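Local coordinates for protein glucokinase (Streptomyces griseus, PDB 3VGM) that probably catalyses the ATP-dependent phosphorylation of D-glucose to D-glucose 6-phosphate, as a zinc-containing glucokinase of the ROK family, at residues F29-P34 against C45-G50; Q120-V125 against P253-V258. All coordinates share one frame; numbering follows the deposited sequence.

From the N terminus the chain first makes interaction 1. Strand 25-32 ends, a short connection follows, and helix 37-52 runs back over the strand, so F29-P34 and C45-G50 close a small local loop. Interaction 2 opens only later, in series with the first. It joins Q120-V125, the loop after helix 105-116, to P253-V258, at the start of strand 255-259, with 127 residues between them. The two loops neither nest nor cross. Their centres lie about 33 Å apart, on opposite sides of the chain's centre. Interaction 1 belongs to the five-stranded sheet of the N-terminal part, and interaction 2 to the second, similarly ordered sheet.

Interaction 1 (F29-P34 against C45-G50)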
loop_
_atom_site.group_PDB
_atom_site.type_symbol
_atom_site.label_atom_id
_atom_site.label_comp_id
_atom_site.label_asym_id
_atom_site.label_seq_id
_atom_site.Cartn_x
_atom_site.Cartn_y
_atom_site.Cartn_z
ATOM N N PHE A 29 -13.989 -42.485 -6.728
ATOM C CA PHE A 29 -14.957 -42.340 -7.804
ATOM C C PHE A 29 -15.181 -40.864 -8.021
ATOM O O PHE A 29 -15.418 -40.114 -7.067
ATOM C CB PHE A 29 -16.259 -43.065 -7.458
ATOM C CG PHE A 29 -17.271 -43.031 -8.563
ATOM C CD1 PHE A 29 -16.953 -43.530 -9.833
ATOM C CD2 PHE A 29 -18.537 -42.488 -8.352
ATOM C CE1 PHE A 29 -17.887 -43.477 -10.878
ATOM C CE2 PHE A 29 -19.480 -42.435 -9.384
ATOM C CZ PHE A 29 -19.157 -42.933 -10.645
ATOM N N LYS A 30 -15.093 -40.447 -9.275
ATOM C CA LYS A 30 -15.215 -39.040 -9.601
ATOM C C LYS A 30 -16.458 -38.806 -10.456
ATOM O O LYS A 30 -16.825 -39.653 -11.294
ATOM C CB LYS A 30 -13.957 -38.575 -10.321
ATOM C CG LYS A 30 -12.680 -38.913 -9.576
ATOM C CD LYS A 30 -11.464 -38.537 -10.352
ATOM C CE LYS A 30 -10.212 -39.075 -9.679
ATOM N NZ LYS A 30 -9.027 -38.466 -10.342
ATOM N N VAL A 31 -17.116 -37.672 -10.227
ATOM C CA VAL A 31 -18.265 -37.239 -11.035
ATOM C C VAL A 31 -18.067 -35.771 -11.429
ATOM O O VAL A 31 -17.362 -35.005 -10.733
ATOM C CB VAL A 31 -19.645 -37.428 -10.319
ATOM C CG1 VAL A 31 -19.947 -38.927 -10.027
ATOM C CG2 VAL A 31 -19.730 -36.610 -9.055
ATOM N N ALA A 32 -18.660 -35.372 -12.555
ATOM C CA ALA A 32 -18.519 -33.977 -12.999
ATOM C C ALA A 32 -19.264 -33.086 -12.031
ATOM O O ALA A 32 -20.358 -33.434 -11.568
ATOM C CB ALA A 32 -19.078 -33.801 -14.418
ATOM N N THR A 33 -18.677 -31.945 -11.703
ATOM C CA THR A 33 -19.396 -30.942 -10.925
ATOM C C THR A 33 -20.445 -30.298 -11.833
ATOM O O THR A 33 -20.087 -29.717 -12.852
ATOM C CB THR A 33 -18.468 -29.844 -10.401
ATOM O OG1 THR A 33 -17.394 -30.436 -9.659
ATOM C CG2 THR A 33 -19.253 -28.867 -9.519
ATOM N N PRO A 34 -21.733 -30.428 -11.470
ATOM C CA PRO A 34 -22.819 -29.856 -12.275
ATOM C C PRO A 34 -22.801 -28.320 -12.202
ATOM O O PRO A 34 -22.217 -27.747 -11.272
ATOM C CB PRO A 34 -24.100 -30.407 -11.629
ATOM C CG PRO A 34 -23.674 -31.319 -10.524
ATOM C CD PRO A 34 -22.221 -31.130 -10.267
ATOM N N CYS A 45 -23.965 -37.477 -3.827
ATOM C CA CYS A 45 -24.522 -38.787 -3.508
ATOM C C CYS A 45 -24.111 -39.893 -4.488
ATOM O O CYS A 45 -23.888 -41.044 -4.073
ATOM C CB CYS A 45 -26.038 -38.697 -3.322
ATOM S SG CYS A 45 -26.426 -37.607 -1.912
ATOM N N ALA A 46 -24.004 -39.541 -5.773
ATOM C CA ALA A 46 -23.561 -40.496 -6.778
ATOM C C ALA A 46 -22.086 -40.837 -6.567
ATOM O O ALA A 46 -21.698 -41.999 -6.705
ATOM C CB ALA A 46 -23.803 -39.974 -8.203
ATOM N N ALA A 47 -21.269 -39.834 -6.230
ATOM C CA ALA A 47 -19.841 -40.061 -5.971
ATOM C C ALA A 47 -19.661 -40.998 -4.781
ATOM O O ALA A 47 -18.883 -41.956 -4.848
ATOM C CB ALA A 47 -19.086 -38.710 -5.746
ATOM N N VAL A 48 -20.403 -40.737 -3.705
ATOM C CA VAL A 48 -20.378 -41.593 -2.505
ATOM C C VAL A 48 -20.787 -43.043 -2.834
ATOM O O VAL A 48 -20.142 -44.005 -2.411
ATOM C CB VAL A 48 -21.271 -40.976 -1.393
ATOM C CG1 VAL A 48 -21.513 -41.959 -0.263
ATOM C CG2 VAL A 48 -20.630 -39.680 -0.873
ATOM N N ALA A 49 -21.848 -43.198 -3.617
ATOM C CA ALA A 49 -22.313 -44.548 -4.003
ATOM C C ALA A 49 -21.258 -45.313 -4.815
ATOM O O ALA A 49 -20.996 -46.503 -4.566
ATOM C CB ALA A 49 -23.645 -44.460 -4.759
ATOM N N GLY A 50 -20.651 -44.635 -5.781
ATOM C CA GLY A 50 -19.630 -45.258 -6.610
ATOM C C GLY A 50 -18.391 -45.666 -5.838
ATOM O O GLY A 50 -17.864 -46.757 -6.058
#
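F29 lies against the C-terminal part of helix 37-52, close to G50. This is the tight end of the contact. F29 CD2 is 3.4 Å from G50 CA, in an oblique approach to the ring. The ring's edge meets two helix carbonyl oxygens. A47 O lies in the ring plane, 3.6 Å from F29 CD2, and A46 O is 3.5 Å from F29 CE2. This is probably a weakly favourable contact, since the C-H rim of an aromatic ring is slightly positive. With CG anti to the backbone N (chi1 -176°), F29 carries its ring out from the strand and across the helix, its CD2/CE2 side at the carbonyls and G50. G50 has no side chain, and the ring packs directly on its backbone.

Two residues further along, V31 makes a looser contact. V31 CG2 reaches A47 CB at 4.0 Å. V31 CG1 is 4.4 Å from A46 CB, a marginal touch. A47 also packs on A16, and V31 on I14 and A43. The closest approaches are thus at exposed F29, on the solvent rim, while the looser methyl contact of V31 leans on buried A47. K30 starts away from the helix, and its side chain touches A15 of strand 13-19.

The axes of strand 29-32 and helix 45-50 approach to 7.3 Å and run nearly antiparallel, at 158°. F29 and V31 are bonded through their backbones to A16 and I14, so the strand is held in its sheet while the helix packs on one face. The contact joins the strand that is outermost in its sheet within the chain to the following helix. This is the first half of a beta-alpha-beta crossover from strand 25-32 through helix 37-52 to strand 57-64, in the actin-like ATPase fold of ROK kinases.

Interaction 2 (Q120-V125 against P253-V258); sequences QGHDDV and PSAFIV
H122 and S254 meet at the edge of the imidazole. S254 OG lies in the ring plane, 2.9 Å from H122 ND1, and the two share a hydrogen bond in which either could be the donor. A255 comes to the same ring from another direction. Its CB sits over one face, offset toward the rim, in a CH-pi contact 4.0 Å from the H122 ring centroid. The ring is therefore fixed at its edge by the serine and on a face by the alanine. With chi1 at -159° the serine hydroxyl is turned opposite its own amide and reaches the histidine. H122 also touches Q291 and L293 of strand 291-294.

Next to this pair, the backbone takes over. S254 N gives a hydrogen bond to D124 O at 2.9 Å, bent to 141° at the hydrogen. P253 CB packs on the same carbonyl oxygen, 3.4 Å away. The D124 carboxylate turns from P253-V258, and its OD1 accepts a bond from G141 N.

Deeper in, V125 and I257 meet with their side chains at a slant. V125 CG2 is 3.9 Å from I257 CD1. V125 CA also makes a C-H...O contact of 3.3 Å to A255 O.

S254 packs on R148 of a second subunit, so this edge lies near a subunit boundary. The loop leads into strand 125-130, which runs parallel to strand 255-259. The contact thus marks where these two neighbouring strands start side by side in the second mixed sheet of the actin-like ATPase fold.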
loop_
_atom_site.group_PDB
_atom_site.type_symbol
_atom_site.label_atom_id
_atom_site.label_comp_id
_atom_site.label_asym_id
_atom_site.label_seq_id
_atom_site.Cartn_x
_atom_site.Cartn_y
_atom_site.Cartn_z
ATOM N N GLN A 120 3.021 -34.838 10.816
ATOM C CA GLN A 120 3.188 -35.860 11.854
ATOM C C GLN A 120 4.390 -35.542 12.747
ATOM O O GLN A 120 5.436 -35.143 12.261
ATOM C CB GLN A 120 3.314 -37.260 11.234
ATOM C CG GLN A 120 2.127 -37.647 10.362
ATOM C CD GLN A 120 2.358 -38.991 9.673
ATOM O OE1 GLN A 120 2.232 -40.034 10.295
ATOM N NE2 GLN A 120 2.737 -38.959 8.401
ATOM N N GLY A 121 4.229 -35.688 14.058
ATOM C CA GLY A 121 5.329 -35.353 14.972
ATOM C C GLY A 121 5.313 -33.924 15.514
ATOM O O GLY A 121 6.091 -33.596 16.421
ATOM N N HIS A 122 4.443 -33.073 14.971
ATOM C CA HIS A 122 4.300 -31.711 15.473
ATOM C C HIS A 122 3.019 -31.629 16.300
ATOM O O HIS A 122 2.118 -32.429 16.106
ATOM C CB HIS A 122 4.294 -30.700 14.305
ATOM C CG HIS A 122 5.574 -30.676 13.526
ATOM N ND1 HIS A 122 6.627 -29.847 13.845
ATOM C CD2 HIS A 122 5.989 -31.416 12.466
ATOM C CE1 HIS A 122 7.623 -30.049 12.997
ATOM N NE2 HIS A 122 7.261 -30.999 12.151
ATOM N N ASP A 123 2.946 -30.689 17.239
ATOM C CA ASP A 123 1.708 -30.475 18.011
ATOM C C ASP A 123 0.963 -29.226 17.556
ATOM O O ASP A 123 -0.243 -29.114 17.781
ATOM C CB ASP A 123 2.024 -30.325 19.510
ATOM C CG ASP A 123 2.772 -31.523 20.072
ATOM O OD1 ASP A 123 2.397 -32.664 19.749
ATOM O OD2 ASP A 123 3.723 -31.314 20.849
ATOM N N ASP A 124 1.703 -28.265 16.988
ATOM C CA ASP A 124 1.163 -26.953 16.620
ATOM C C ASP A 124 1.669 -26.604 15.209
ATOM O O ASP A 124 2.839 -26.276 15.039
ATOM C CB ASP A 124 1.585 -25.872 17.621
ATOM C CG ASP A 124 1.063 -26.148 19.057
ATOM O OD1 ASP A 124 -0.112 -25.861 19.360
ATOM O OD2 ASP A 124 1.835 -26.657 19.898
ATOM N N VAL A 125 0.801 -26.724 14.207
ATOM C CA VAL A 125 1.205 -26.506 12.802
ATOM C C VAL A 125 0.151 -25.679 12.095
ATOM O O VAL A 125 -1.021 -25.712 12.479
ATOM C CB VAL A 125 1.562 -27.831 12.002
ATOM C CG1 VAL A 125 1.962 -28.951 12.917
ATOM C CG2 VAL A 125 0.452 -28.302 11.115
ATOM N N PRO A 253 3.926 -21.292 15.138
ATOM C CA PRO A 253 3.849 -22.764 15.133
ATOM C C PRO A 253 5.236 -23.416 15.065
ATOM O O PRO A 253 6.227 -22.741 14.805
ATOM C CB PRO A 253 3.082 -23.056 13.833
ATOM C CG PRO A 253 3.547 -21.954 12.908
ATOM C CD PRO A 253 3.734 -20.717 13.791
ATOM N N SER A 254 5.286 -24.732 15.298
ATOM C CA SER A 254 6.474 -25.536 15.049
ATOM C C SER A 254 6.833 -25.509 13.551
ATOM O O SER A 254 8.017 -25.473 13.158
ATOM C CB SER A 254 6.129 -26.989 15.442
ATOM O OG SER A 254 7.327 -27.677 15.689
ATOM N N ALA A 255 5.800 -25.565 12.712
ATOM C CA ALA A 255 5.993 -25.731 11.267
ATOM C C ALA A 255 4.826 -25.174 10.507
ATOM O O ALA A 255 3.697 -25.185 11.001
ATOM C CB ALA A 255 6.127 -27.252 10.909
ATOM N N PHE A 256 5.116 -24.736 9.287
ATOM C CA PHE A 256 4.128 -24.455 8.263
ATOM C C PHE A 256 4.200 -25.598 7.244
ATOM O O PHE A 256 5.307 -26.082 6.929
ATOM C CB PHE A 256 4.476 -23.168 7.555
ATOM C CG PHE A 256 4.283 -21.966 8.406
ATOM C CD1 PHE A 256 2.997 -21.444 8.598
ATOM C CD2 PHE A 256 5.371 -21.371 9.043
ATOM C CE1 PHE A 256 2.796 -20.309 9.424
ATOM C CE2 PHE A 256 5.183 -20.231 9.884
ATOM C CZ PHE A 256 3.901 -19.708 10.058
ATOM N N ILE A 257 3.032 -26.039 6.783
ATOM C CA ILE A 257 2.960 -27.029 5.691
ATOM C C ILE A 257 2.358 -26.300 4.514
ATOM O O ILE A 257 1.241 -25.802 4.609
ATOM C CB ILE A 257 2.114 -28.252 6.078
ATOM C CG1 ILE A 257 2.712 -28.919 7.326
ATOM C CG2 ILE A 257 2.075 -29.266 4.902
ATOM C CD1 ILE A 257 1.859 -30.017 7.866
ATOM N N VAL A 258 3.097 -26.211 3.414
ATOM C CA VAL A 258 2.670 -25.423 2.274
ATOM C C VAL A 258 2.294 -26.406 1.158
ATOM O O VAL A 258 3.118 -27.214 0.720
ATOM C CB VAL A 258 3.778 -24.485 1.783
ATOM C CG1 VAL A 258 3.312 -23.708 0.528
ATOM C CG2 VAL A 258 4.165 -23.502 2.922
#